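Local coordinates for B-cell lymphoma 3-encoded protein (Homo sapiens, PDB 1K1A), which regulates transcription of NF-kappa-B target genes, keeping the p50 subunit from the nucleus when cytoplasmic and acting as a transcriptional activator when nuclear, at residues Ser185-Ala190 against Ser205-Ser210; Ala144-Ser149 against Leu154-Glu159; Leu39-Tyr42 against Thr48-His51. All coordinates share one frame; numbering follows the deposited sequence.

Contact 1 (Ser185-Ala190 against Ser205-Ser210); sequences SALHSA and SGADSS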
ATOM      1  N   SER A 185      14.289  15.967   2.243  1.00 19.66           N
ATOM      2  CA  SER A 185      12.842  16.017   2.041  1.00 18.68           C
ATOM      3  C   SER A 185      12.464  15.728   0.590  1.00 18.01           C
ATOM      4  O   SER A 185      13.329  15.537  -0.264  1.00 17.98           O
ATOM      5  CB  SER A 185      12.311  17.396   2.436  1.00 18.95           C
ATOM      6  OG  SER A 185      12.820  18.398   1.560  1.00 18.63           O
ATOM      7  N   ALA A 186      11.164  15.699   0.313  1.00 16.88           N
ATOM      8  CA  ALA A 186      10.671  15.517  -1.041  1.00 16.26           C
ATOM      9  C   ALA A 186      11.283  16.570  -1.961  1.00 15.94           C
ATOM     10  O   ALA A 186      11.662  16.286  -3.102  1.00 15.55           O
ATOM     11  CB  ALA A 186       9.158  15.627  -1.067  1.00 16.20           C
ATOM     12  N   LEU A 187      11.381  17.788  -1.457  1.00 15.64           N
ATOM     13  CA  LEU A 187      11.898  18.891  -2.269  1.00 15.79           C
ATOM     14  C   LEU A 187      13.388  18.747  -2.621  1.00 15.88           C
ATOM     15  O   LEU A 187      13.807  19.135  -3.720  1.00 14.93           O
ATOM     16  CB  LEU A 187      11.615  20.235  -1.591  1.00 15.54           C
ATOM     17  CG  LEU A 187      11.818  21.483  -2.447  1.00 14.99           C
ATOM     18  CD1 LEU A 187      10.980  21.428  -3.705  1.00 13.51           C
ATOM     19  CD2 LEU A 187      11.510  22.739  -1.636  1.00 15.52           C
ATOM     20  N   HIS A 188      14.187  18.190  -1.705  1.00 16.13           N
ATOM     21  CA  HIS A 188      15.597  17.931  -2.027  1.00 16.57           C
ATOM     22  C   HIS A 188      15.662  17.043  -3.259  1.00 16.99           C
ATOM     23  O   HIS A 188      16.425  17.306  -4.179  1.00 16.87           O
ATOM     24  CB  HIS A 188      16.325  17.205  -0.895  1.00 16.70           C
ATOM     25  CG  HIS A 188      16.573  18.043   0.317  1.00 16.39           C
ATOM     26  ND1 HIS A 188      17.737  18.755   0.506  1.00 17.61           N
ATOM     27  CD2 HIS A 188      15.829  18.237   1.428  1.00 17.70           C
ATOM     28  CE1 HIS A 188      17.687  19.372   1.672  1.00 17.00           C
ATOM     29  NE2 HIS A 188      16.540  19.071   2.252  1.00 18.08           N
ATOM     30  N   SER A 189      14.859  15.979  -3.261  1.00 17.61           N
ATOM     31  CA  SER A 189      14.859  15.016  -4.359  1.00 18.14           C
ATOM     32  C   SER A 189      14.432  15.623  -5.686  1.00 18.59           C
ATOM     33  O   SER A 189      15.119  15.449  -6.711  1.00 19.08           O
ATOM     34  CB  SER A 189      13.974  13.808  -4.028  1.00 18.59           C
ATOM     35  OG  SER A 189      14.684  12.848  -3.261  0.50 18.78           O
ATOM     36  N   ALA A 190      13.302  16.325  -5.675  1.00 18.49           N
ATOM     37  CA  ALA A 190      12.784  16.960  -6.884  1.00 18.68           C
ATOM     38  C   ALA A 190      13.746  18.019  -7.404  1.00 18.86           C
ATOM     39  O   ALA A 190      13.978  18.117  -8.610  1.00 18.49           O
ATOM     40  CB  ALA A 190      11.403  17.576  -6.625  1.00 18.50           C
ATOM     41  N   SER A 205       2.616  23.959  -2.599  1.00 14.86           N
ATOM     42  CA  SER A 205       1.940  23.250  -1.518  1.00 15.22           C
ATOM     43  C   SER A 205       2.608  23.476  -0.178  1.00 15.08           C
ATOM     44  O   SER A 205       2.245  22.840   0.817  1.00 15.38           O
ATOM     45  CB  SER A 205       1.868  21.757  -1.818  1.00 15.35           C
ATOM     46  OG  SER A 205       1.087  21.531  -2.971  1.00 17.29           O
ATOM     47  N   GLY A 206       3.615  24.342  -0.157  1.00 14.49           N
ATOM     48  CA  GLY A 206       4.253  24.716   1.088  1.00 14.52           C
ATOM     49  C   GLY A 206       5.602  24.097   1.421  1.00 15.09           C
ATOM     50  O   GLY A 206       6.064  24.227   2.547  1.00 15.18           O
ATOM     51  N   ALA A 207       6.253  23.452   0.459  1.00 15.27           N
ATOM     52  CA  ALA A 207       7.560  22.842   0.739  1.00 16.15           C
ATOM     53  C   ALA A 207       8.578  23.877   1.241  1.00 16.85           C
ATOM     54  O   ALA A 207       8.674  24.975   0.700  1.00 16.19           O
ATOM     55  CB  ALA A 207       8.087  22.126  -0.475  1.00 15.89           C
ATOM     56  N   ASP A 208       9.332  23.505   2.274  1.00 17.70           N
ATOM     57  CA  ASP A 208      10.334  24.384   2.894  1.00 19.01           C
ATOM     58  C   ASP A 208      11.680  24.263   2.180  1.00 19.40           C
ATOM     59  O   ASP A 208      12.341  23.226   2.257  1.00 19.31           O
ATOM     60  CB  ASP A 208      10.487  24.014   4.374  1.00 19.56           C
ATOM     61  CG  ASP A 208      11.476  24.909   5.119  1.00 21.66           C
ATOM     62  OD1 ASP A 208      12.143  25.757   4.484  1.00 24.08           O
ATOM     63  OD2 ASP A 208      11.642  24.828   6.356  1.00 24.34           O
ATOM     64  N   SER A 209      12.086  25.322   1.487  1.00 20.03           N
ATOM     65  CA  SER A 209      13.347  25.310   0.736  1.00 21.59           C
ATOM     66  C   SER A 209      14.594  25.653   1.567  1.00 22.14           C
ATOM     67  O   SER A 209      15.703  25.706   1.030  1.00 22.31           O
ATOM     68  CB  SER A 209      13.263  26.253  -0.472  1.00 21.33           C
ATOM     69  OG  SER A 209      13.044  27.587  -0.050  1.00 22.90           O
ATOM     70  N   SER A 210      14.415  25.885   2.862  1.00 23.30           N
ATOM     71  CA  SER A 210      15.538  26.214   3.746  1.00 24.31           C
ATOM     72  C   SER A 210      15.904  25.034   4.643  1.00 24.35           C
ATOM     73  O   SER A 210      16.820  25.118   5.459  1.00 24.83           O
ATOM     74  CB  SER A 210      15.199  27.421   4.613  1.00 24.43           C
ATOM     75  OG  SER A 210      14.295  27.056   5.650  1.00 26.30           O
TER
HETATM   76  O   HOH W   1      11.378  20.885   2.207  1.00 25.71           O
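In the sixth ankyrin repeat, the start of the repeat's first helix meets the loop that leaves its second: Leu187, the third residue of a Ser-Ala-Leu-His version of the Thr-Pro-Leu-His signature of ankyrin repeats, packs on Ala207. The closest touch is made by one branch of the leucine, CD2 of Leu187 lying 3.7 Å from CB of Ala207. With CG anti to the backbone N (chi1 -167°), the leucine reaches across to the loop and lays the same methyl beside Ser209, 4.0 Å from CD2 of Leu187 to CA of Ser209. What meets it there is the carbon part of the serine. Ser185, the N-cap residue of helix 186-193, gives its hydroxyl proton to a water, 2.9 Å from Ser185 OG. The same water lies only 2.5 Å from O of Asp208, unusually short, so a polar bridge to the loop is doubtful. The loop is shaped by its own bonds. Gly206 ends helix 196-204 in a Schellman motif with positive phi, where any side chain would run into the carbonyl O of Ser205. Two residues further on, Asp208 forms an Asx turn: its OD1 accepts from Ser210 N at 2.8 Å, the donor standing above the carboxylate plane, while Ser210 OG, also 2.8 Å from Asp208 OD1, takes the syn lone pair. Two bonds on one oxygen thus hold the carboxylate in place. Asn177 receives the backbone N-H of Asp208, tying the loop to the repeat before. Around the contact, Leu187 also rests on Pro219, Leu202 of helix 196-204 is touched by Ala186, Ala190 and Ala207, and Ala186 and Ser189 pack on Val158 of helix 153-159.

Contact 2 (Ala144-Ser149 against Leu154-Glu159); sequences AVDIKS and LIHAVE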
ATOM      1  N   ALA A 144       2.887   7.359   7.268  1.00 18.81           N
ATOM      2  CA  ALA A 144       3.608   6.184   7.775  1.00 19.39           C
ATOM      3  C   ALA A 144       4.988   5.997   7.125  1.00 19.90           C
ATOM      4  O   ALA A 144       5.120   6.081   5.900  1.00 19.34           O
ATOM      5  CB  ALA A 144       2.773   4.933   7.605  1.00 19.34           C
ATOM      6  N   VAL A 145       6.009   5.747   7.948  1.00 21.05           N
ATOM      7  CA  VAL A 145       7.360   5.509   7.446  1.00 22.47           C
ATOM      8  C   VAL A 145       7.788   4.064   7.685  1.00 23.63           C
ATOM      9  O   VAL A 145       7.767   3.570   8.816  1.00 23.95           O
ATOM     10  CB  VAL A 145       8.424   6.459   8.074  1.00 22.84           C
ATOM     11  CG1 VAL A 145       7.958   7.920   8.031  1.00 22.05           C
ATOM     12  CG2 VAL A 145       8.749   6.046   9.492  1.00 22.69           C
ATOM     13  N   ASP A 146       8.119   3.384   6.603  1.00 24.65           N
ATOM     14  CA  ASP A 146       8.646   2.022   6.689  1.00 26.21           C
ATOM     15  C   ASP A 146      10.081   2.026   7.247  1.00 26.52           C
ATOM     16  O   ASP A 146      10.845   2.964   7.016  1.00 26.31           O
ATOM     17  CB  ASP A 146       8.595   1.351   5.324  1.00 26.47           C
ATOM     18  CG  ASP A 146       9.428   2.069   4.298  1.00 28.02           C
ATOM     19  OD1 ASP A 146       9.022   3.157   3.858  1.00 29.32           O
ATOM     20  OD2 ASP A 146      10.523   1.625   3.882  1.00 31.33           O
ATOM     21  N   ILE A 147      10.441   0.976   7.973  1.00 26.67           N
ATOM     22  CA  ILE A 147      11.719   0.946   8.670  1.00 26.96           C
ATOM     23  C   ILE A 147      12.960   0.965   7.751  1.00 26.95           C
ATOM     24  O   ILE A 147      13.963   1.584   8.096  1.00 26.81           O
ATOM     25  CB  ILE A 147      11.761  -0.237   9.671  1.00 26.78           C
ATOM     26  CG1 ILE A 147      13.190  -0.501  10.157  1.00 27.23           C
ATOM     27  CD1 ILE A 147      13.466  -0.047  11.584  1.00 26.50           C
ATOM     28  N   LYS A 148      12.872   0.337   6.576  1.00 27.09           N
ATOM     29  CA  LYS A 148      14.021   0.250   5.644  1.00 27.43           C
ATOM     30  C   LYS A 148      14.615   1.595   5.229  1.00 27.28           C
ATOM     31  O   LYS A 148      15.816   1.834   5.375  1.00 27.14           O
ATOM     32  CB  LYS A 148      13.639  -0.501   4.363  1.00 27.91           C
ATOM     33  CG  LYS A 148      13.998  -1.969   4.318  1.00 28.62           C
ATOM     34  CD  LYS A 148      14.418  -2.357   2.898  1.00 30.99           C
ATOM     35  CE  LYS A 148      13.756  -3.645   2.441  1.00 33.37           C
ATOM     36  NZ  LYS A 148      14.408  -4.848   3.020  1.00 35.60           N
ATOM     37  N   SER A 149      13.766   2.471   4.697  1.00 27.02           N
ATOM     38  CA  SER A 149      14.224   3.724   4.112  1.00 26.46           C
ATOM     39  C   SER A 149      13.889   4.957   4.931  1.00 25.49           C
ATOM     40  O   SER A 149      14.485   6.020   4.736  1.00 25.33           O
ATOM     41  CB  SER A 149      13.635   3.872   2.713  1.00 27.05           C
ATOM     42  OG  SER A 149      12.217   3.722   2.743  1.00 28.99           O
ATOM     43  N   LEU A 154       4.818  10.041   0.339  1.00 14.47           N
ATOM     44  CA  LEU A 154       5.057  11.221  -0.493  1.00 14.87           C
ATOM     45  C   LEU A 154       6.459  11.207  -1.104  1.00 15.24           C
ATOM     46  O   LEU A 154       6.640  11.494  -2.294  1.00 15.45           O
ATOM     47  CB  LEU A 154       4.841  12.512   0.302  1.00 15.06           C
ATOM     48  CG  LEU A 154       5.062  13.807  -0.498  1.00 15.05           C
ATOM     49  CD1 LEU A 154       4.174  13.845  -1.734  1.00 14.33           C
ATOM     50  CD2 LEU A 154       4.839  15.036   0.367  1.00 17.47           C
ATOM     51  N   ILE A 155       7.448  10.870  -0.295  1.00 15.51           N
ATOM     52  CA  ILE A 155       8.823  10.837  -0.778  1.00 16.52           C
ATOM     53  C   ILE A 155       8.988   9.723  -1.810  1.00 17.06           C
ATOM     54  O   ILE A 155       9.629   9.915  -2.853  1.00 17.15           O
ATOM     55  CB  ILE A 155       9.814  10.721   0.405  1.00 16.29           C
ATOM     56  CG1 ILE A 155       9.804  12.026   1.211  1.00 16.99           C
ATOM     57  CG2 ILE A 155      11.219  10.397  -0.092  1.00 16.86           C
ATOM     58  CD1 ILE A 155      10.440  11.936   2.591  1.00 15.77           C
ATOM     59  N   HIS A 156       8.359   8.577  -1.554  1.00 17.66           N
ATOM     60  CA  HIS A 156       8.376   7.486  -2.516  1.00 18.45           C
ATOM     61  C   HIS A 156       7.826   7.979  -3.851  1.00 18.24           C
ATOM     62  O   HIS A 156       8.420   7.731  -4.903  1.00 18.70           O
ATOM     63  CB  HIS A 156       7.542   6.292  -2.013  1.00 19.24           C
ATOM     64  CG  HIS A 156       8.239   5.453  -0.982  1.00 21.04           C
ATOM     65  ND1 HIS A 156       9.303   4.629  -1.288  1.00 24.38           N
ATOM     66  CD2 HIS A 156       8.008   5.291   0.343  1.00 23.32           C
ATOM     67  CE1 HIS A 156       9.704   4.005  -0.193  1.00 25.06           C
ATOM     68  NE2 HIS A 156       8.932   4.385   0.809  1.00 25.13           N
ATOM     69  N   ALA A 157       6.698   8.688  -3.805  1.00 17.68           N
ATOM     70  CA  ALA A 157       6.055   9.203  -5.015  1.00 17.26           C
ATOM     71  C   ALA A 157       6.959  10.176  -5.774  1.00 17.36           C
ATOM     72  O   ALA A 157       7.016  10.153  -7.011  1.00 16.75           O
ATOM     73  CB  ALA A 157       4.726   9.880  -4.672  1.00 17.32           C
ATOM     74  N   VAL A 158       7.652  11.035  -5.034  1.00 17.38           N
ATOM     75  CA  VAL A 158       8.558  12.004  -5.652  1.00 18.37           C
ATOM     76  C   VAL A 158       9.733  11.303  -6.330  1.00 19.14           C
ATOM     77  O   VAL A 158      10.111  11.654  -7.449  1.00 19.75           O
ATOM     78  CB  VAL A 158       9.066  13.045  -4.642  1.00 17.96           C
ATOM     79  CG1 VAL A 158      10.220  13.839  -5.228  1.00 18.50           C
ATOM     80  CG2 VAL A 158       7.936  13.977  -4.241  1.00 17.93           C
ATOM     81  N   GLU A 159      10.305  10.308  -5.660  1.00 20.02           N
ATOM     82  CA  GLU A 159      11.413   9.542  -6.240  1.00 21.18           C
ATOM     83  C   GLU A 159      11.009   8.750  -7.490  1.00 21.07           C
ATOM     84  O   GLU A 159      11.817   8.581  -8.418  1.00 21.01           O
ATOM     85  CB  GLU A 159      12.045   8.631  -5.192  1.00 21.57           C
ATOM     86  CG  GLU A 159      12.660   9.407  -4.043  1.00 24.97           C
ATOM     87  CD  GLU A 159      13.441   8.537  -3.085  1.00 28.96           C
ATOM     88  OE1 GLU A 159      13.085   7.348  -2.926  1.00 33.02           O
ATOM     89  OE2 GLU A 159      14.406   9.050  -2.479  1.00 31.61           O
TER
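Asp146 and His156 approach from opposite directions, the loop carboxylate meeting the helix imidazole at the ring's edge. NE2 of His156 donates to OD1 of Asp146 at 3.3 Å, a rather long bond but an almost straight one, with an N-H...O angle of 174°. From the ring's side the geometry is nearly ideal, since OD1 lies within a few degrees of the imidazole plane. From the carboxylate's side it is less so: NE2 comes in on the syn side but 31° out of the plane, and the two flat groups are twisted by 36° against each other. CG of His156 stands beside the backbone N, anti to its own carbonyl carbon, and from there NE2 faces the loop carboxylate.

The second carboxylate oxygen is spent within the loop. Ser149 OG donates to Asp146 OD2 at 2.9 Å, again on the syn side, and a weak bond from Ser149 N joins it. One carboxylate therefore serves both segments, OD2 turned to the loop and OD1 to the helix, and Ser149 positions the acid that the histidine uses. The serine hydroxyl also sits obliquely by the imidazole, 3.9 Å from OG of Ser149 to NE2 of His156.

The pair is buried where the loop leading into the fifth ankyrin repeat folds back on that repeat's first helix. His121, on helix 119-126, meets the His156 ring at a steep angle and touches Asp146 too, while Asn125 of the same helix packs on His156. Further along helix 153-159, Ala157 leans on helix 163-171 and Val158 on both that helix and helix 186-193.

Contact 3 (Leu39-Tyr42 against Thr48-His51); sequences LDIY and TPLH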
ATOM      1  N   LEU A  39     -10.269 -21.899   8.402  1.00 25.02           N
ATOM      2  CA  LEU A  39     -10.341 -21.512   6.998  1.00 23.74           C
ATOM      3  C   LEU A  39      -8.994 -20.968   6.552  1.00 23.30           C
ATOM      4  O   LEU A  39      -8.696 -20.913   5.364  1.00 22.92           O
ATOM      5  CB  LEU A  39     -11.407 -20.443   6.786  1.00 23.79           C
ATOM      6  CG  LEU A  39     -12.857 -20.856   6.985  1.00 22.90           C
ATOM      7  CD1 LEU A  39     -13.767 -19.708   6.572  1.00 24.16           C
ATOM      8  CD2 LEU A  39     -13.157 -22.097   6.175  1.00 23.61           C
ATOM      9  N   ASP A  40      -8.187 -20.545   7.518  1.00 22.79           N
ATOM     10  CA  ASP A  40      -6.868 -20.004   7.222  1.00 22.10           C
ATOM     11  C   ASP A  40      -5.820 -21.100   7.228  1.00 21.41           C
ATOM     12  O   ASP A  40      -4.920 -21.112   8.071  1.00 21.76           O
ATOM     13  CB  ASP A  40      -6.501 -18.903   8.215  1.00 22.64           C
ATOM     14  CG  ASP A  40      -7.293 -17.625   7.984  1.00 24.08           C
ATOM     15  OD1 ASP A  40      -7.579 -17.301   6.805  1.00 25.87           O
ATOM     16  OD2 ASP A  40      -7.667 -16.879   8.915  1.00 26.00           O
ATOM     17  N   ILE A  41      -5.960 -22.032   6.291  1.00 20.09           N
ATOM     18  CA  ILE A  41      -5.028 -23.135   6.140  1.00 19.28           C
ATOM     19  C   ILE A  41      -4.045 -22.819   5.027  1.00 18.08           C
ATOM     20  O   ILE A  41      -4.427 -22.380   3.949  1.00 17.49           O
ATOM     21  CB  ILE A  41      -5.772 -24.447   5.838  1.00 19.93           C
ATOM     22  CG1 ILE A  41      -6.850 -24.233   4.775  1.00 20.91           C
ATOM     23  CG2 ILE A  41      -6.397 -25.003   7.112  1.00 21.06           C
ATOM     24  CD1 ILE A  41      -8.235 -24.087   5.343  1.00 25.27           C
ATOM     25  N   TYR A  42      -2.776 -23.034   5.304  1.00 16.86           N
ATOM     26  CA  TYR A  42      -1.723 -22.730   4.346  1.00 16.84           C
ATOM     27  C   TYR A  42      -1.417 -23.884   3.389  1.00 16.50           C
ATOM     28  O   TYR A  42      -1.455 -25.046   3.783  1.00 16.48           O
ATOM     29  CB  TYR A  42      -0.443 -22.388   5.105  1.00 16.89           C
ATOM     30  CG  TYR A  42      -0.448 -21.043   5.801  1.00 17.94           C
ATOM     31  CD1 TYR A  42      -0.426 -19.866   5.069  1.00 19.18           C
ATOM     32  CD2 TYR A  42      -0.438 -20.953   7.191  1.00 21.22           C
ATOM     33  CE1 TYR A  42      -0.406 -18.624   5.695  1.00 19.71           C
ATOM     34  CE2 TYR A  42      -0.414 -19.713   7.831  1.00 22.80           C
ATOM     35  CZ  TYR A  42      -0.393 -18.552   7.068  1.00 22.08           C
ATOM     36  OH  TYR A  42      -0.368 -17.315   7.677  1.00 23.30           O
ATOM     37  N   THR A  48      -3.153 -18.760   2.158  1.00 12.27           N
ATOM     38  CA  THR A  48      -4.457 -19.236   2.583  1.00 11.74           C
ATOM     39  C   THR A  48      -5.388 -19.084   1.397  1.00 11.33           C
ATOM     40  O   THR A  48      -5.040 -18.433   0.409  1.00 11.34           O
ATOM     41  CB  THR A  48      -5.005 -18.393   3.739  1.00 11.75           C
ATOM     42  OG1 THR A  48      -5.201 -17.039   3.298  1.00 12.05           O
ATOM     43  CG2 THR A  48      -3.981 -18.271   4.876  1.00 12.04           C
ATOM     44  N   PRO A  49      -6.561 -19.697   1.473  1.00 10.65           N
ATOM     45  CA  PRO A  49      -7.591 -19.494   0.447  1.00 10.32           C
ATOM     46  C   PRO A  49      -7.937 -18.011   0.227  1.00 10.25           C
ATOM     47  O   PRO A  49      -8.180 -17.623  -0.918  1.00  9.36           O
ATOM     48  CB  PRO A  49      -8.784 -20.268   1.000  1.00 10.89           C
ATOM     49  CG  PRO A  49      -8.150 -21.386   1.758  1.00 10.71           C
ATOM     50  CD  PRO A  49      -6.957 -20.717   2.463  1.00 10.72           C
ATOM     51  N   LEU A  50      -7.910 -17.189   1.285  1.00  9.34           N
ATOM     52  CA  LEU A  50      -8.213 -15.768   1.136  1.00  9.46           C
ATOM     53  C   LEU A  50      -7.141 -15.054   0.304  1.00  9.67           C
ATOM     54  O   LEU A  50      -7.464 -14.229  -0.559  1.00  9.47           O
ATOM     55  CB  LEU A  50      -8.389 -15.083   2.504  1.00  9.47           C
ATOM     56  CG  LEU A  50      -8.718 -13.578   2.517  1.00  9.85           C
ATOM     57  CD1 LEU A  50     -10.007 -13.278   1.730  1.00 10.96           C
ATOM     58  CD2 LEU A  50      -8.837 -13.084   3.933  1.00  9.52           C
ATOM     59  N   HIS A  51      -5.874 -15.362   0.570  1.00  9.81           N
ATOM     60  CA  HIS A  51      -4.786 -14.799  -0.216  1.00 10.69           C
ATOM     61  C   HIS A  51      -5.063 -15.105  -1.680  1.00 10.73           C
ATOM     62  O   HIS A  51      -4.906 -14.248  -2.543  1.00 10.57           O
ATOM     63  CB  HIS A  51      -3.441 -15.440   0.149  1.00 10.78           C
ATOM     64  CG  HIS A  51      -2.943 -15.107   1.526  1.00 12.30           C
ATOM     65  ND1 HIS A  51      -2.971 -13.832   2.052  1.00 16.39           N
ATOM     66  CD2 HIS A  51      -2.365 -15.888   2.469  1.00 13.01           C
ATOM     67  CE1 HIS A  51      -2.451 -13.847   3.267  1.00 13.62           C
ATOM     68  NE2 HIS A  51      -2.080 -15.083   3.546  1.00 15.57           N
TER
HETATM   69  O   HOH W   2      -8.606 -18.112   4.080  1.00 15.55           O
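Thr48 sets its methyl CG2 obliquely beside Tyr42, 3.7 Å from CE1 of the tyrosine, and the two side chains run side by side in the same direction. Next to them the backbones close up: CA of Thr48 points its hydrogen at the carbonyl O of Ile41, 3.4 Å away and nearly straight at 169°. That oxygen also lies beside Pro49 CD, which touches Leu39 O as well, and CG1 of Ile41 adds an apolar touch on the same proline carbon.

Thr48-Pro49-Leu50-His51 is the signature tetrapeptide of the ankyrin repeat, opening helix 49-55 of the second repeat. Thr48 is its N-cap. OG1, held between the backbone N and the carbonyl carbon (chi1 63°), accepts from His51 N at 3.3 Å and lies over one face of the His51 ring, toward its rim. Were Thr48 an alanine, the amide of His51 would probably be left without its cap and a gap would open beside CE1 of Tyr42.

Water 2 joins the next layer, donating to Leu39 O and Asp40 OD1 and accepting from Leu50 N, 3.0 Å from the water. Asp40, at the centre of an inverse gamma turn, is anchored through OD2 by Ser71 N, and Tyr42 OH is hydrogen-bonded to Leu75 O. Leu39 and Ile41 both pack on Phe32 of helix 22-34.

All three contacts set a loop against the opening of an ankyrin repeat's first helix, yet the chemistry changes with place. Contact 2, whose centre lies about 11 Å from the centre of the chain, is buried and joined by a direct bond between side chains. Contacts 1 and 3, farther out on opposite sides of that centre, are partly buried and rely on apolar touches; a water bridges contact 3, while the bridge in contact 1 is doubtful. Contact 3 buries the largest surface of the three, through close backbone approach as well as side chains. Contacts 1 and 2 touch, Val158 packing on Ala186 and Ser189, whereas contact 3 stands apart, its centre about 44 Å from that of contact 1.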